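Local coordinates for putative invasin (Yersinia pseudotuberculosis IP 31758, PDB 5N40), which probably acts as a bacterial surface adhesin of the invasin family, mediating cell adhesion through a chain that ends in a C-type lectin-like adhesion domain, at residues Leu108-Asp113 with Glu210-Thr215; Ile123-Ile128 with Val186-Pro191; Met143-Val148 with Leu200-Glu205; Ser156-Ser161 with Ile194-Thr199. The protein carries 1 engineered substitution. One frame throughout, in Å; residues are numbered along the deposited sequence. Where two conformers were deposited one is given.

Overall arrangement
All four contacts lie in the central Ig-like domain. From the N terminus, strand 106-112 opens contact 1, the widest loop, closed only at strand 209-217; the other three contacts fall within it. Contact 2 runs from 123-128 to 186-191 and joins neighbours in the sheet that also holds strand 106-112. Contact 3, from 143-148 to 200-205, does the same in the facing sheet, beside strand 209-217. Contacts 2 and 3 cross because their segments alternate; contact 4 (156-161 with 194-199) lies within contact 3 and also crosses contact 2. Contact 1 thus bridges the sheets, contacts 2 and 3 each pair two neighbouring strands within one sheet, and contact 4 fastens a surface loop.

Contact 1: residues Leu108-Asp113 with Glu210-Thr215; sequences LTVLTD and ENTNVT
Val110 and Thr212 carry the apolar part of this contact, in which two strand segments run almost parallel (11° between their directions), their axes 6.8 Å apart at closest approach. That spacing, and the absence of any direct hydrogen bond between the segments, fits strands of different sheets meeting through side chains. CG1 of Val110, anti to the backbone N (chi1 -174°), comes within 3.6 Å of Thr212 CG2. The other branch serves a different partner: Val110 CG2 packs 3.8 Å from CG of Glu210, the two side chains crossing obliquely. Thr112 and Thr212 meet tip to tip, with Thr112 CG2 4.1 Å from Thr212 CG2.

The polar links are made through water. One molecule donates to Val110 O at 2.7 Å and also bonds Thr212 OG1. A second lies 2.6 Å from Thr212 OG1 and joins it to Thr112 OG1 and Asn213 O, so two waters grip the Thr212 hydroxyl. A further water donates to Glu210 OE2 at 2.9 Å, while its bond to Leu108 O is weak.

Within segment 210-215, Glu210 OE1 takes the Asn211 N-H through its anti lone pair, 2.8 Å from Asn211 N with an N-H...O angle of 157°.

Strand 106-112 is an outermost strand of its sheet and hydrogen-bonds to strand 123-131 through Thr109 and Leu111; strand 209-217 pairs instead with strand 197-204 of the facing sheet, through Glu210 and Thr212, so the contact joins two facing sheets at an edge of the Ig-like beta sandwich.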
loop_
_atom_site.group_PDB
_atom_site.type_symbol
_atom_site.label_atom_id
_atom_site.label_comp_id
_atom_site.label_asym_id
_atom_site.label_seq_id
_atom_site.Cartn_x
_atom_site.Cartn_y
_atom_site.Cartn_z
ATOM N N LEU A 108 -11.106 -1.806 11.924
ATOM C CA LEU A 108 -9.802 -1.349 11.472
ATOM C C LEU A 108 -9.797 0.159 11.274
ATOM O O LEU A 108 -10.728 0.727 10.696
ATOM C CB LEU A 108 -9.406 -2.021 10.159
ATOM C CG LEU A 108 -9.315 -3.545 10.142
ATOM C CD1 LEU A 108 -8.746 -4.018 8.810
ATOM C CD2 LEU A 108 -8.480 -4.060 11.275
ATOM N N THR A 109 -8.733 0.793 11.750
ATOM C CA THR A 109 -8.405 2.166 11.400
ATOM C C THR A 109 -7.119 2.151 10.588
ATOM O O THR A 109 -6.189 1.408 10.911
ATOM C CB THR A 109 -8.225 3.028 12.652
ATOM O OG1 THR A 109 -9.400 2.944 13.468
ATOM C CG2 THR A 109 -7.987 4.479 12.273
ATOM N N VAL A 110 -7.062 2.976 9.541
ATOM C CA VAL A 110 -5.894 3.041 8.666
ATOM C C VAL A 110 -5.418 4.483 8.610
ATOM O O VAL A 110 -6.176 5.376 8.217
ATOM C CB VAL A 110 -6.200 2.517 7.255
ATOM C CG1 VAL A 110 -4.929 2.470 6.417
ATOM C CG2 VAL A 110 -6.822 1.136 7.334
ATOM N N LEU A 111 -4.160 4.694 8.993
ATOM C CA LEU A 111 -3.523 6.002 9.046
ATOM C C LEU A 111 -2.310 6.009 8.126
ATOM O O LEU A 111 -1.545 5.040 8.086
ATOM C CB LEU A 111 -3.079 6.335 10.472
ATOM C CG LEU A 111 -4.167 6.323 11.549
ATOM C CD1 LEU A 111 -3.591 6.624 12.917
ATOM C CD2 LEU A 111 -5.275 7.306 11.214
ATOM N N THR A 112 -2.123 7.104 7.398
ATOM C CA THR A 112 -0.897 7.319 6.642
ATOM C C THR A 112 -0.229 8.588 7.148
ATOM O O THR A 112 -0.914 9.558 7.490
ATOM C CB THR A 112 -1.167 7.437 5.142
ATOM O OG1 THR A 112 -2.142 8.458 4.914
ATOM C CG2 THR A 112 -1.668 6.101 4.577
ATOM N N ASP A 113 1.106 8.585 7.203
ATOM C CA ASP A 113 1.793 9.771 7.716
ATOM C C ASP A 113 1.531 10.976 6.816
ATOM O O ASP A 113 1.278 12.083 7.307
ATOM C CB ASP A 113 3.296 9.503 7.897
ATOM C CG ASP A 113 4.036 9.224 6.594
ATOM O OD1 ASP A 113 3.461 8.646 5.655
ATOM O OD2 ASP A 113 5.238 9.575 6.525
ATOM N N GLU A 210 -10.882 -1.957 5.800
ATOM C CA GLU A 210 -10.913 -0.501 5.754
ATOM C C GLU A 210 -9.976 -0.061 4.640
ATOM O O GLU A 210 -8.983 -0.736 4.363
ATOM C CB GLU A 210 -10.501 0.119 7.097
ATOM C CG GLU A 210 -10.583 1.635 7.134
ATOM C CD GLU A 210 -11.959 2.147 6.765
ATOM O OE1 GLU A 210 -12.246 2.297 5.556
ATOM O OE2 GLU A 210 -12.769 2.371 7.691
ATOM N N ASN A 211 -10.309 1.069 4.002
ATOM C CA ASN A 211 -9.587 1.596 2.847
ATOM C C ASN A 211 -8.813 2.858 3.202
ATOM O O ASN A 211 -9.200 3.619 4.093
ATOM C CB ASN A 211 -10.538 1.960 1.699
ATOM C CG ASN A 211 -11.240 0.763 1.105
ATOM O OD1 ASN A 211 -10.727 -0.347 1.127
ATOM N ND2 ASN A 211 -12.421 0.994 0.544
ATOM N N THR A 212 -7.738 3.101 2.451
ATOM C CA THR A 212 -7.044 4.380 2.498
ATOM C C THR A 212 -6.438 4.646 1.128
ATOM O O THR A 212 -6.119 3.714 0.386
ATOM C CB THR A 212 -5.952 4.406 3.582
ATOM O OG1 THR A 212 -5.677 5.757 3.972
ATOM C CG2 THR A 212 -4.657 3.741 3.093
ATOM N N ASN A 213 -6.274 5.924 0.800
ATOM C CA ASN A 213 -5.713 6.327 -0.480
ATOM C C ASN A 213 -4.257 6.730 -0.318
ATOM O O ASN A 213 -3.889 7.400 0.652
ATOM C CB ASN A 213 -6.501 7.490 -1.085
ATOM C CG ASN A 213 -7.874 7.080 -1.560
ATOM O OD1 ASN A 213 -8.084 5.943 -1.978
ATOM N ND2 ASN A 213 -8.820 8.005 -1.499
ATOM N N VAL A 214 -3.430 6.305 -1.267
ATOM C CA VAL A 214 -2.049 6.750 -1.358
ATOM C C VAL A 214 -1.807 7.275 -2.766
ATOM O O VAL A 214 -2.251 6.680 -3.755
ATOM C CB VAL A 214 -1.055 5.623 -1.001
ATOM C CG1 VAL A 214 -1.209 5.239 0.477
ATOM C CG2 VAL A 214 -1.256 4.413 -1.912
ATOM N N THR A 215 -1.116 8.406 -2.854
ATOM C CA THR A 215 -0.835 9.054 -4.123
ATOM C C THR A 215 0.666 9.269 -4.219
ATOM O O THR A 215 1.281 9.763 -3.273
ATOM C CB THR A 215 -1.584 10.386 -4.232
ATOM O OG1 THR A 215 -2.992 10.139 -4.152
ATOM C CG2 THR A 215 -1.264 11.104 -5.543
HETATM O O HOH W 1 -11.855 3.893 9.948
HETATM O O HOH W 2 -13.327 0.543 9.821
HETATM O O HOH W 3 -7.240 6.412 6.019
HETATM O O HOH W 4 -4.286 7.865 3.309
#

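Contact 2: residues Ile123-Ile128 with Val186-Pro191; sequences ISLTVI and VSVTDP
Val188 turns CG2 anti to its carbonyl carbon, beside the backbone N, and so sets this branch 3.9 Å from Leu125 CB. The second torsion of Leu125 (chi2 159°) carries CD1 anti to CA, where it lies 4.1 Å from the same Val188 CG2. Val186 reaches this leucine from its paired position, its CG2 4.1 Å from Leu125 CB. Ile123, paired with Val188, lies on the same apolar face, with 4.4 Å between Ile123 CB and Val188 CB.

The backbone evidence is a four-bond antiparallel ladder. Ile123 and Val188 form one hydrogen-bonded pair, with Ile123 N 2.8 Å from Val188 O and the return bond from Val188 N to Ile123 O at 2.9 Å. Leu125 and Val186 form the next; the bond from Leu125 N to Val186 O is essentially straight (179°). Between them, Ser124 and Ser187 make a non-hydrogen-bonded pair whose side chains lie on the other face. The segment axes, 4.9 Å apart at closest, run at 136°, well short of exactly antiparallel, so the pair is twisted.

Beyond the apolar face, Ile123 touches Val214 and Leu125 touches Thr212, both on strand 209-217 of the facing sheet. A twisted antiparallel pair with one apolar face buried against a second sheet is characteristic of an Ig-like beta sandwich, consistent with the bacterial Ig-like family of this domain.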
loop_
_atom_site.group_PDB
_atom_site.type_symbol
_atom_site.label_atom_id
_atom_site.label_comp_id
_atom_site.label_asym_id
_atom_site.label_seq_id
_atom_site.Cartn_x
_atom_site.Cartn_y
_atom_site.Cartn_z
ATOM N N ILE A 123 5.454 6.098 1.858
ATOM C CA ILE A 123 4.379 6.457 2.775
ATOM C C ILE A 123 4.323 5.415 3.885
ATOM O O ILE A 123 4.372 4.204 3.623
ATOM C CB ILE A 123 3.034 6.556 2.034
ATOM C CG1 ILE A 123 3.011 7.797 1.149
ATOM C CG2 ILE A 123 1.857 6.618 3.024
ATOM C CD1 ILE A 123 1.828 7.856 0.188
ATOM N N SER A 124 4.223 5.884 5.124
ATOM C CA SER A 124 4.079 5.005 6.276
ATOM C C SER A 124 2.593 4.771 6.521
ATOM O O SER A 124 1.852 5.716 6.800
ATOM C CB SER A 124 4.741 5.613 7.510
ATOM O OG SER A 124 4.714 4.704 8.599
ATOM N N LEU A 125 2.165 3.521 6.405
ATOM C CA LEU A 125 0.764 3.142 6.524
ATOM C C LEU A 125 0.615 2.271 7.759
ATOM O O LEU A 125 1.298 1.249 7.883
ATOM C CB LEU A 125 0.295 2.398 5.268
ATOM C CG LEU A 125 -1.187 2.035 5.111
ATOM C CD1 LEU A 125 -1.490 1.794 3.643
ATOM C CD2 LEU A 125 -1.579 0.817 5.932
ATOM N N THR A 126 -0.265 2.682 8.674
ATOM C CA THR A 126 -0.520 1.951 9.910
ATOM C C THR A 126 -1.965 1.469 9.958
ATOM O O THR A 126 -2.898 2.263 9.796
ATOM C CB THR A 126 -0.227 2.825 11.133
ATOM O OG1 THR A 126 1.150 3.223 11.124
ATOM C CG2 THR A 126 -0.531 2.076 12.421
ATOM N N VAL A 127 -2.137 0.172 10.192
ATOM C CA VAL A 127 -3.438 -0.431 10.481
ATOM C C VAL A 127 -3.539 -0.626 11.983
ATOM O O VAL A 127 -2.638 -1.210 12.596
ATOM C CB VAL A 127 -3.609 -1.781 9.754
ATOM C CG1 VAL A 127 -5.020 -2.338 9.990
ATOM C CG2 VAL A 127 -3.311 -1.655 8.269
ATOM N N ILE A 128 -4.637 -0.158 12.576
ATOM C CA ILE A 128 -4.918 -0.371 13.990
ATOM C C ILE A 128 -6.179 -1.217 14.074
ATOM O O ILE A 128 -7.218 -0.840 13.516
ATOM C CB ILE A 128 -5.113 0.945 14.757
ATOM C CG1 ILE A 128 -3.924 1.880 14.540
ATOM C CG2 ILE A 128 -5.343 0.652 16.249
ATOM C CD1 ILE A 128 -4.128 3.264 15.108
ATOM N N VAL A 186 3.571 -0.483 7.767
ATOM C CA VAL A 186 4.294 -0.941 6.591
ATOM C C VAL A 186 4.729 0.267 5.771
ATOM O O VAL A 186 4.185 1.368 5.893
ATOM C CB VAL A 186 3.450 -1.901 5.725
ATOM C CG1 VAL A 186 3.029 -3.117 6.543
ATOM C CG2 VAL A 186 2.227 -1.194 5.154
ATOM N N SER A 187 5.723 0.032 4.919
ATOM C CA SER A 187 6.287 1.051 4.045
ATOM C C SER A 187 5.749 0.855 2.633
ATOM O O SER A 187 5.927 -0.217 2.039
ATOM C CB SER A 187 7.811 0.977 4.060
ATOM O OG SER A 187 8.366 2.013 3.278
ATOM N N VAL A 188 5.099 1.888 2.100
ATOM C CA VAL A 188 4.446 1.837 0.794
ATOM C C VAL A 188 5.234 2.694 -0.189
ATOM O O VAL A 188 5.527 3.860 0.097
ATOM C CB VAL A 188 2.992 2.326 0.871
ATOM C CG1 VAL A 188 2.290 2.107 -0.465
ATOM C CG2 VAL A 188 2.250 1.619 1.995
ATOM N N THR A 189 5.525 2.132 -1.364
ATOM C CA THR A 189 6.228 2.835 -2.432
ATOM C C THR A 189 5.561 2.530 -3.769
ATOM O O THR A 189 4.826 1.552 -3.912
ATOM C CB THR A 189 7.713 2.445 -2.507
ATOM O OG1 THR A 189 7.826 1.022 -2.639
ATOM C CG2 THR A 189 8.476 2.918 -1.273
ATOM N N ASP A 190 5.856 3.366 -4.764
ATOM C CA ASP A 190 5.269 3.235 -6.101
ATOM C C ASP A 190 6.353 3.493 -7.144
ATOM O O ASP A 190 6.235 4.390 -7.981
ATOM C CB ASP A 190 4.088 4.192 -6.263
ATOM C CG ASP A 190 3.174 3.827 -7.422
ATOM O OD1 ASP A 190 3.397 2.779 -8.074
ATOM O OD2 ASP A 190 2.234 4.609 -7.700
ATOM N N PRO A 191 7.428 2.698 -7.125
ATOM C CA PRO A 191 8.567 2.979 -8.023
ATOM C C PRO A 191 8.219 2.930 -9.504
ATOM O O PRO A 191 8.905 3.578 -10.307
ATOM C CB PRO A 191 9.585 1.894 -7.646
ATOM C CG PRO A 191 8.787 0.809 -7.008
ATOM C CD PRO A 191 7.662 1.498 -6.300
#

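Contact 3: residues Met143-Val148 with Leu200-Glu205; sequences MTFEQV and LRAAAE. Engineered in segment 200-205: Ala203 (natural residue Lys).
Segments 143-148 and 200-205 form a regular antiparallel ladder, their axes 4.5 Å apart at closest and at 151° to each other, in which Thr144 with Ala203 and Glu146 with Arg201 are the hydrogen-bonded pairs. Each pair makes two backbone bonds; the shortest runs from Arg201 N to Glu146 O at 2.7 Å. In the non-hydrogen-bonded positions between, CA-H...O contacts add to the pairing, such as Phe145 CA to Arg201 O at 3.3 Å.

On the face carrying Glu146, the two charged side chains run alongside each other in the same direction. Arg201 NH2 donates to Glu146 OE1 at 3.2 Å in a salt bridge. The oxygen lies near the guanidinium plane but is approached from above the carboxylate plane, the two planes being 58° apart. A water donates to Glu146 OE1 and accepts from Arg201 NE, supplying a second link. Arg201 bends at chi3 (70°), which places NE; Val148 crosses it at about a right angle, with CG1 over one guanidinium face, 3.8 Å from NE. Next along, Ala203, an engineered residue, has its CB 3.8 Å from Thr144 OG1.

The opposite face is mainly apolar, with Gln147 at its end. Phe145 CE1 touches Ala202 CB at 3.9 Å, and Leu200 CD2 comes 4.2 Å from Gln147 CA. The Phe145 ring also packs edge-to-face with Phe174 and against Leu125 and Val127 of the facing sheet. A polar, hydrated face and an apolar face packed on the other sheet are consistent with a strand pair of an Ig-like beta sandwich.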
loop_
_atom_site.group_PDB
_atom_site.type_symbol
_atom_site.label_atom_id
_atom_site.label_comp_id
_atom_site.label_asym_id
_atom_site.label_seq_id
_atom_site.Cartn_x
_atom_site.Cartn_y
_atom_site.Cartn_z
ATOM N N MET A 143 -3.254 -9.852 8.523
ATOM C CA MET A 143 -3.640 -8.747 7.654
ATOM C C MET A 143 -3.150 -8.992 6.235
ATOM O O MET A 143 -2.066 -9.547 6.029
ATOM C CB MET A 143 -3.058 -7.425 8.170
ATOM C CG MET A 143 -3.881 -6.193 7.812
ATOM S SD MET A 143 -5.476 -6.108 8.656
ATOM C CE MET A 143 -4.974 -6.100 10.374
ATOM N N THR A 144 -3.953 -8.566 5.256
ATOM C CA THR A 144 -3.539 -8.528 3.857
ATOM C C THR A 144 -3.902 -7.166 3.279
ATOM O O THR A 144 -4.678 -6.404 3.864
ATOM C CB THR A 144 -4.191 -9.628 3.011
ATOM O OG1 THR A 144 -5.598 -9.401 2.949
ATOM C CG2 THR A 144 -3.907 -11.013 3.583
ATOM N N PHE A 145 -3.336 -6.863 2.114
ATOM C CA PHE A 145 -3.613 -5.621 1.407
ATOM C C PHE A 145 -4.014 -5.910 -0.032
ATOM O O PHE A 145 -3.483 -6.820 -0.673
ATOM C CB PHE A 145 -2.398 -4.679 1.411
ATOM C CG PHE A 145 -2.018 -4.201 2.774
ATOM C CD1 PHE A 145 -2.666 -3.117 3.347
ATOM C CD2 PHE A 145 -1.029 -4.839 3.495
ATOM C CE1 PHE A 145 -2.326 -2.676 4.604
ATOM C CE2 PHE A 145 -0.682 -4.394 4.757
ATOM C CZ PHE A 145 -1.343 -3.313 5.312
ATOM N N GLU A 146 -4.931 -5.090 -0.541
ATOM C CA GLU A 146 -5.443 -5.240 -1.897
ATOM C C GLU A 146 -5.654 -3.873 -2.529
ATOM O O GLU A 146 -6.286 -2.999 -1.928
ATOM C CB GLU A 146 -6.762 -6.024 -1.891
ATOM C CG GLU A 146 -7.260 -6.395 -3.273
ATOM C CD GLU A 146 -8.496 -7.271 -3.235
ATOM O OE1 GLU A 146 -9.163 -7.325 -2.182
ATOM O OE2 GLU A 146 -8.797 -7.900 -4.267
ATOM N N GLN A 147 -5.123 -3.689 -3.737
ATOM C CA GLN A 147 -5.455 -2.512 -4.529
ATOM C C GLN A 147 -6.880 -2.648 -5.047
ATOM O O GLN A 147 -7.204 -3.633 -5.713
ATOM C CB GLN A 147 -4.461 -2.360 -5.684
ATOM C CG GLN A 147 -4.789 -1.233 -6.661
ATOM C CD GLN A 147 -5.705 -1.664 -7.797
ATOM O OE1 GLN A 147 -6.879 -1.290 -7.844
ATOM N NE2 GLN A 147 -5.158 -2.430 -8.738
ATOM N N VAL A 148 -7.739 -1.676 -4.729
ATOM C CA VAL A 148 -9.144 -1.726 -5.120
ATOM C C VAL A 148 -9.565 -0.562 -6.007
ATOM O O VAL A 148 -10.697 -0.569 -6.504
ATOM C CB VAL A 148 -10.076 -1.815 -3.886
ATOM C CG1 VAL A 148 -9.831 -3.105 -3.110
ATOM C CG2 VAL A 148 -9.907 -0.598 -2.983
ATOM N N LEU A 200 -5.811 1.430 -1.341
ATOM C CA LEU A 200 -5.399 0.173 -0.731
ATOM C C LEU A 200 -6.416 -0.242 0.321
ATOM O O LEU A 200 -6.790 0.565 1.177
ATOM C CB LEU A 200 -4.023 0.302 -0.084
ATOM C CG LEU A 200 -2.846 0.421 -1.056
ATOM C CD1 LEU A 200 -1.561 0.689 -0.306
ATOM C CD2 LEU A 200 -2.713 -0.853 -1.892
ATOM N N ARG A 201 -6.846 -1.496 0.270
ATOM C CA ARG A 201 -7.767 -2.034 1.270
ATOM C C ARG A 201 -7.020 -2.986 2.196
ATOM O O ARG A 201 -6.416 -3.965 1.744
ATOM C CB ARG A 201 -8.945 -2.751 0.620
ATOM C CG ARG A 201 -9.966 -3.242 1.632
ATOM C CD ARG A 201 -11.276 -3.529 0.955
ATOM N NE ARG A 201 -11.201 -4.699 0.093
ATOM C CZ ARG A 201 -12.227 -5.159 -0.613
ATOM N NH1 ARG A 201 -13.391 -4.531 -0.565
ATOM N NH2 ARG A 201 -12.085 -6.235 -1.371
ATOM N N ALA A 202 -7.051 -2.683 3.486
ATOM C CA ALA A 202 -6.556 -3.585 4.513
ATOM C C ALA A 202 -7.682 -4.523 4.925
ATOM O O ALA A 202 -8.782 -4.066 5.238
ATOM C CB ALA A 202 -6.055 -2.791 5.718
ATOM N N ALA A 203 -7.412 -5.827 4.905
ATOM C CA ALA A 203 -8.379 -6.841 5.305
ATOM C C ALA A 203 -7.804 -7.707 6.419
ATOM O O ALA A 203 -6.740 -8.315 6.260
ATOM C CB ALA A 203 -8.773 -7.723 4.121
ATOM N N ALA A 204 -8.525 -7.784 7.535
ATOM C CA ALA A 204 -8.173 -8.715 8.593
ATOM C C ALA A 204 -8.699 -10.105 8.241
ATOM O O ALA A 204 -9.569 -10.262 7.384
ATOM C CB ALA A 204 -8.746 -8.247 9.932
ATOM N N GLU A 205 -8.146 -11.124 8.905
ATOM C CA GLU A 205 -8.570 -12.490 8.620
ATOM C C GLU A 205 -10.051 -12.701 8.908
ATOM O O GLU A 205 -10.651 -13.638 8.373
ATOM C CB GLU A 205 -7.713 -13.490 9.415
ATOM C CG GLU A 205 -7.553 -13.182 10.885
ATOM C CD GLU A 205 -6.656 -14.179 11.601
ATOM O OE1 GLU A 205 -6.646 -15.370 11.203
ATOM O OE2 GLU A 205 -5.953 -13.758 12.551
HETATM O O HOH W 5 -6.754 -6.858 1.577
HETATM O O HOH W 6 -6.919 -11.044 4.331
HETATM O O HOH W 7 -9.127 -6.853 0.341
#

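Contact 4: residues Ser156-Ser161 with Ile194-Thr199; sequences SPVSSS and IGVQTT
Ile194 is the first residue of its segment to meet the loop 156-161, and it does so by two means. Its backbone N donates to Ser161 OG at 3.0 Å, with an N-H...O angle of 146°. Its side chain sets CG1 between the backbone N and the carbonyl carbon (chi1 65°), where it lies 3.6 Å from the same Ser161 OG. The tip, Ile194 CD1, continues to Val158 CG1 at 3.9 Å and to Ser160 OG at 3.8 Å.

At Gly195 phi is positive (103°), and a side chain here would collide with the preceding carbonyl oxygen, which suits glycine. Val196 then returns to the loop with both branches. Its CG1 packs 3.9 Å from Val158 CG1, while Val196 CG2 comes 3.5 Å from Ser161 OG. Beyond it, Gln197 and Thr199 bond to strand 142-151.

The loop leads from strand 142-151 of one sheet to strand 165-166 of the other in the Ig-like sandwich. Ser161 OG takes a backbone N-H while two aliphatic side chains lie against it. The chemistry implies a small surface contact: a single hydrogen bond at Ser161 and a small apolar patch at Val158 join the loop to the approach to strand 197-204.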
loop_
_atom_site.group_PDB
_atom_site.type_symbol
_atom_site.label_atom_id
_atom_site.label_comp_id
_atom_site.label_asym_id
_atom_site.label_seq_id
_atom_site.Cartn_x
_atom_site.Cartn_y
_atom_site.Cartn_z
ATOM N N SER A 156 -10.286 9.651 -13.569
ATOM C CA SER A 156 -10.350 8.658 -14.636
ATOM C C SER A 156 -9.636 7.385 -14.197
ATOM O O SER A 156 -8.536 7.467 -13.645
ATOM C CB SER A 156 -9.719 9.186 -15.916
ATOM O OG SER A 156 -9.891 8.253 -16.971
ATOM N N PRO A 157 -10.213 6.197 -14.413
ATOM C CA PRO A 157 -9.518 4.968 -14.011
ATOM C C PRO A 157 -8.266 4.742 -14.841
ATOM O O PRO A 157 -8.251 4.975 -16.052
ATOM C CB PRO A 157 -10.558 3.862 -14.257
ATOM C CG PRO A 157 -11.845 4.568 -14.533
ATOM C CD PRO A 157 -11.502 5.907 -15.060
ATOM N N VAL A 158 -7.214 4.270 -14.172
ATOM C CA VAL A 158 -5.928 3.989 -14.800
ATOM C C VAL A 158 -5.599 2.519 -14.582
ATOM O O VAL A 158 -5.603 2.033 -13.441
ATOM C CB VAL A 158 -4.817 4.893 -14.242
ATOM C CG1 VAL A 158 -3.470 4.544 -14.867
ATOM C CG2 VAL A 158 -5.164 6.355 -14.483
ATOM N N SER A 159 -5.332 1.812 -15.677
ATOM C CA SER A 159 -4.963 0.406 -15.627
ATOM C C SER A 159 -3.532 0.146 -16.078
ATOM O O SER A 159 -3.121 -1.016 -16.143
ATOM C CB SER A 159 -5.934 -0.414 -16.488
ATOM O OG SER A 159 -5.786 -0.111 -17.863
ATOM N N SER A 160 -2.754 1.190 -16.374
ATOM C CA SER A 160 -1.420 1.029 -16.939
ATOM C C SER A 160 -0.310 1.532 -16.021
ATOM O O SER A 160 0.834 1.671 -16.468
ATOM C CB SER A 160 -1.337 1.735 -18.294
ATOM O OG SER A 160 -1.764 3.078 -18.199
ATOM N N SER A 161 -0.608 1.797 -14.755
ATOM C CA SER A 161 0.407 2.167 -13.788
ATOM C C SER A 161 1.016 0.914 -13.156
ATOM O O SER A 161 0.448 -0.180 -13.206
ATOM C CB SER A 161 -0.184 3.068 -12.707
ATOM O OG SER A 161 0.848 3.708 -11.978
ATOM N N ILE A 194 2.825 5.972 -12.494
ATOM C CA ILE A 194 2.768 7.003 -13.523
ATOM C C ILE A 194 2.000 8.241 -13.050
ATOM O O ILE A 194 1.636 9.084 -13.857
ATOM C CB ILE A 194 2.196 6.444 -14.842
ATOM C CG1 ILE A 194 0.729 6.012 -14.703
ATOM C CG2 ILE A 194 3.064 5.277 -15.317
ATOM C CD1 ILE A 194 0.096 5.586 -16.025
ATOM N N GLY A 195 1.771 8.369 -11.741
ATOM C CA GLY A 195 1.121 9.544 -11.184
ATOM C C GLY A 195 -0.331 9.317 -10.819
ATOM O O GLY A 195 -1.222 10.043 -11.276
ATOM N N VAL A 196 -0.582 8.318 -9.978
ATOM C CA VAL A 196 -1.942 7.883 -9.701
ATOM C C VAL A 196 -2.201 7.852 -8.198
ATOM O O VAL A 196 -1.287 7.750 -7.374
ATOM C CB VAL A 196 -2.242 6.499 -10.328
ATOM C CG1 VAL A 196 -2.167 6.584 -11.839
ATOM C CG2 VAL A 196 -1.275 5.443 -9.824
ATOM N N GLN A 197 -3.489 7.937 -7.864
ATOM C CA GLN A 197 -3.993 7.731 -6.516
ATOM C C GLN A 197 -4.505 6.300 -6.430
ATOM O O GLN A 197 -5.412 5.920 -7.178
ATOM C CB GLN A 197 -5.111 8.724 -6.203
ATOM C CG GLN A 197 -5.788 8.538 -4.862
ATOM C CD GLN A 197 -7.134 9.230 -4.794
ATOM O OE1 GLN A 197 -8.185 8.607 -5.006
ATOM N NE2 GLN A 197 -7.119 10.510 -4.481
ATOM N N THR A 198 -3.914 5.514 -5.537
ATOM C CA THR A 198 -4.252 4.107 -5.385
ATOM C C THR A 198 -5.006 3.915 -4.077
ATOM O O THR A 198 -4.559 4.372 -3.022
ATOM C CB THR A 198 -2.995 3.238 -5.405
ATOM O OG1 THR A 198 -2.285 3.457 -6.632
ATOM C CG2 THR A 198 -3.357 1.749 -5.279
ATOM N N THR A 199 -6.144 3.235 -4.149
ATOM C CA THR A 199 -6.891 2.876 -2.952
ATOM C C THR A 199 -6.428 1.496 -2.511
ATOM O O THR A 199 -6.612 0.510 -3.235
ATOM C CB THR A 199 -8.393 2.887 -3.216
ATOM O OG1 THR A 199 -8.795 4.187 -3.660
ATOM C CG2 THR A 199 -9.154 2.521 -1.945
#